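Local coordinates for protein UL144 (Macacine herpesvirus 1, PDB 6NYP) that probably binds the inhibitory receptor BTLA, as a viral member of the TNF receptor superfamily resembling the host protein HVEM, at residues G11-P16 and G26-Y31. Residues are numbered along the deposited sequence; the frame is centred on the assembly and turned at random.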
ATOM      1  N   GLY F  11      10.520  -0.933 -12.394  1.00 92.68           N
ATOM      2  CA  GLY F  11      11.604  -0.782 -13.386  1.00 96.64           C
ATOM      3  C   GLY F  11      12.721  -1.768 -13.091  1.00 98.45           C
ATOM      4  O   GLY F  11      12.436  -2.983 -13.040  1.00 96.42           O
ATOM      5  N   ASP F  12      13.925  -1.256 -12.817  1.00100.55           N
ATOM      6  CA  ASP F  12      14.999  -1.968 -12.071  1.00104.29           C
ATOM      7  C   ASP F  12      14.905  -1.571 -10.591  1.00102.38           C
ATOM      8  O   ASP F  12      15.948  -1.550  -9.906  1.00107.86           O
ATOM      9  CB  ASP F  12      16.374  -1.662 -12.671  1.00110.13           C
ATOM     10  CG  ASP F  12      16.502  -2.027 -14.143  1.00117.96           C
ATOM     11  OD1 ASP F  12      15.720  -2.883 -14.616  1.00119.76           O
ATOM     12  OD2 ASP F  12      17.393  -1.458 -14.809  1.00123.74           O
ATOM     13  N   GLN F  13      13.685  -1.291 -10.116  1.00 92.95           N
ATOM     14  CA  GLN F  13      13.388  -0.723  -8.775  1.00 89.14           C
ATOM     15  C   GLN F  13      12.421  -1.657  -8.036  1.00 87.26           C
ATOM     16  O   GLN F  13      11.428  -2.118  -8.657  1.00 80.90           O
ATOM     17  CB  GLN F  13      12.803   0.682  -8.937  1.00 88.70           C
ATOM     18  CG  GLN F  13      12.687   1.502  -7.654  1.00 91.14           C
ATOM     19  CD  GLN F  13      14.011   1.872  -7.025  1.00 96.31           C
ATOM     20  OE1 GLN F  13      14.835   2.568  -7.617  1.00 97.18           O
ATOM     21  NE2 GLN F  13      14.202   1.454  -5.783  1.00 94.29           N
ATOM     22  N   CYS F  14      12.715  -1.914  -6.758  1.00 83.44           N
ATOM     23  CA  CYS F  14      11.891  -2.738  -5.839  1.00 81.15           C
ATOM     24  C   CYS F  14      10.880  -1.825  -5.134  1.00 81.57           C
ATOM     25  O   CYS F  14      11.312  -0.881  -4.436  1.00 73.95           O
ATOM     26  CB  CYS F  14      12.776  -3.475  -4.840  1.00 84.05           C
ATOM     27  SG  CYS F  14      13.745  -4.812  -5.585  1.00 89.02           S
ATOM     28  N   CYS F  15       9.583  -2.095  -5.328  1.00 77.58           N
ATOM     29  CA  CYS F  15       8.472  -1.187  -4.944  1.00 73.66           C
ATOM     30  C   CYS F  15       7.391  -1.935  -4.176  1.00 70.56           C
ATOM     31  O   CYS F  15       7.186  -3.131  -4.372  1.00 73.04           O
ATOM     32  CB  CYS F  15       7.859  -0.523  -6.170  1.00 74.16           C
ATOM     33  SG  CYS F  15       9.004   0.592  -7.013  1.00 76.76           S
ATOM     34  N   PRO F  16       6.666  -1.234  -3.277  1.00 68.14           N
ATOM     35  CA  PRO F  16       5.435  -1.768  -2.699  1.00 68.77           C
ATOM     36  C   PRO F  16       4.433  -2.136  -3.788  1.00 67.97           C
ATOM     37  O   PRO F  16       4.296  -1.417  -4.774  1.00 66.90           O
ATOM     38  CB  PRO F  16       4.876  -0.610  -1.861  1.00 68.23           C
ATOM     39  CG  PRO F  16       6.076   0.273  -1.576  1.00 68.29           C
ATOM     40  CD  PRO F  16       7.002   0.101  -2.762  1.00 69.08           C
ATOM     41  N   GLY F  26       1.955   5.211 -11.020  1.00 66.81           N
ATOM     42  CA  GLY F  26       3.255   5.864 -10.787  1.00 67.21           C
ATOM     43  C   GLY F  26       4.225   4.915 -10.112  1.00 68.45           C
ATOM     44  O   GLY F  26       3.844   4.302  -9.086  1.00 70.86           O
ATOM     45  N   GLN F  27       5.432   4.788 -10.665  1.00 70.51           N
ATOM     46  CA  GLN F  27       6.499   3.898 -10.133  1.00 76.26           C
ATOM     47  C   GLN F  27       7.053   4.527  -8.851  1.00 73.91           C
ATOM     48  O   GLN F  27       7.112   5.775  -8.791  1.00 75.60           O
ATOM     49  CB  GLN F  27       7.640   3.726 -11.141  1.00 83.58           C
ATOM     50  CG  GLN F  27       7.213   3.526 -12.590  1.00 91.30           C
ATOM     51  CD  GLN F  27       8.219   2.704 -13.359  1.00102.07           C
ATOM     52  OE1 GLN F  27       7.859   1.806 -14.117  1.00108.52           O
ATOM     53  NE2 GLN F  27       9.496   2.987 -13.145  1.00100.74           N
ATOM     54  N   CYS F  28       7.451   3.706  -7.875  1.00 72.28           N
ATOM     55  CA  CYS F  28       8.147   4.170  -6.648  1.00 74.28           C
ATOM     56  C   CYS F  28       9.593   4.529  -7.009  1.00 72.74           C
ATOM     57  O   CYS F  28      10.045   4.144  -8.099  1.00 78.16           O
ATOM     58  CB  CYS F  28       8.104   3.117  -5.543  1.00 73.26           C
ATOM     59  SG  CYS F  28       9.487   1.941  -5.572  1.00 68.56           S
ATOM     60  N   THR F  29      10.275   5.261  -6.130  1.00 70.87           N
ATOM     61  CA  THR F  29      11.753   5.419  -6.116  1.00 65.19           C
ATOM     62  C   THR F  29      12.256   4.869  -4.783  1.00 63.17           C
ATOM     63  O   THR F  29      11.426   4.384  -3.997  1.00 62.40           O
ATOM     64  CB  THR F  29      12.172   6.880  -6.337  1.00 64.69           C
ATOM     65  OG1 THR F  29      11.943   7.635  -5.145  1.00 58.35           O
ATOM     66  CG2 THR F  29      11.448   7.517  -7.501  1.00 64.39           C
ATOM     67  N   GLN F  30      13.555   4.962  -4.523  1.00 62.39           N
ATOM     68  CA  GLN F  30      14.156   4.480  -3.255  1.00 59.91           C
ATOM     69  C   GLN F  30      13.542   5.242  -2.077  1.00 57.69           C
ATOM     70  O   GLN F  30      13.487   4.670  -0.975  1.00 59.29           O
ATOM     71  CB  GLN F  30      15.670   4.657  -3.301  1.00 64.71           C
ATOM     72  CG  GLN F  30      16.383   3.958  -2.160  1.00 65.23           C
ATOM     73  CD  GLN F  30      17.865   4.214  -2.183  1.00 64.74           C
ATOM     74  OE1 GLN F  30      18.388   4.889  -3.065  1.00 69.22           O
ATOM     75  NE2 GLN F  30      18.555   3.658  -1.202  1.00 68.56           N
ATOM     76  N   TYR F  31      13.101   6.484  -2.300  1.00 58.71           N
ATOM     77  CA  TYR F  31      12.670   7.435  -1.240  1.00 63.79           C
ATOM     78  C   TYR F  31      11.158   7.701  -1.285  1.00 63.38           C
ATOM     79  O   TYR F  31      10.677   8.370  -0.355  1.00 63.02           O
ATOM     80  CB  TYR F  31      13.431   8.755  -1.389  1.00 64.51           C
ATOM     81  CG  TYR F  31      14.906   8.664  -1.086  1.00 66.20           C
ATOM     82  CD1 TYR F  31      15.825   8.327  -2.067  1.00 65.21           C
ATOM     83  CD2 TYR F  31      15.383   8.914   0.191  1.00 68.04           C
ATOM     84  CE1 TYR F  31      17.176   8.210  -1.781  1.00 71.14           C
ATOM     85  CE2 TYR F  31      16.731   8.823   0.489  1.00 66.90           C
ATOM     86  CZ  TYR F  31      17.633   8.478  -0.502  1.00 71.22           C
ATOM     87  OH  TYR F  31      18.965   8.382  -0.214  1.00 75.01           O
TER
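Cys15 turns its SG anti to its own carbonyl carbon (chi1 -65°), while Cys28 sets SG between the backbone N and the carbonyl carbon (chi1 89°), and the two sulphurs meet in a disulfide consistent with an N-terminal cysteine-rich module of the TNF-receptor type. The SG-SG bond of Cys15 and Cys28 measures 2.0 Å and has a left-handed twist (chi3 -81°). It ties strand 14-15 to the loop that follows strand 22-26, bringing the CA atoms of Cys15 and Cys28 to 5.6 Å. With no helix and only short strands, the fold probably depends on such disulfides, as in other TNF-receptor modules. The adjacent Cys14 points its CB away from the loop and bonds instead to Cys3, so neighbouring cysteines tie the strand in two directions. Thr34, on strand 34-38, touches both Cys15 and Cys28.

Around the disulfide the contact is van der Waals packing. Gln13 CG lies 3.8 Å from Cys28 SG, and the chain bends at chi2 to turn CD toward the loop; Gln13 NE2 then packs 3.8 Å from Gln30 N, without a hydrogen bond. Thr29 OG1 accepts from Tyr31 N in an ST turn and is hydrogen-bonded to Thr32 OG1, while Thr29 O and the Gln30 backbone hydrogen-bond to the chain of the other protein. Pro16 CD lies 4.2 Å from Cys28 SG, on the far side of that sulphur from Gln13 CG.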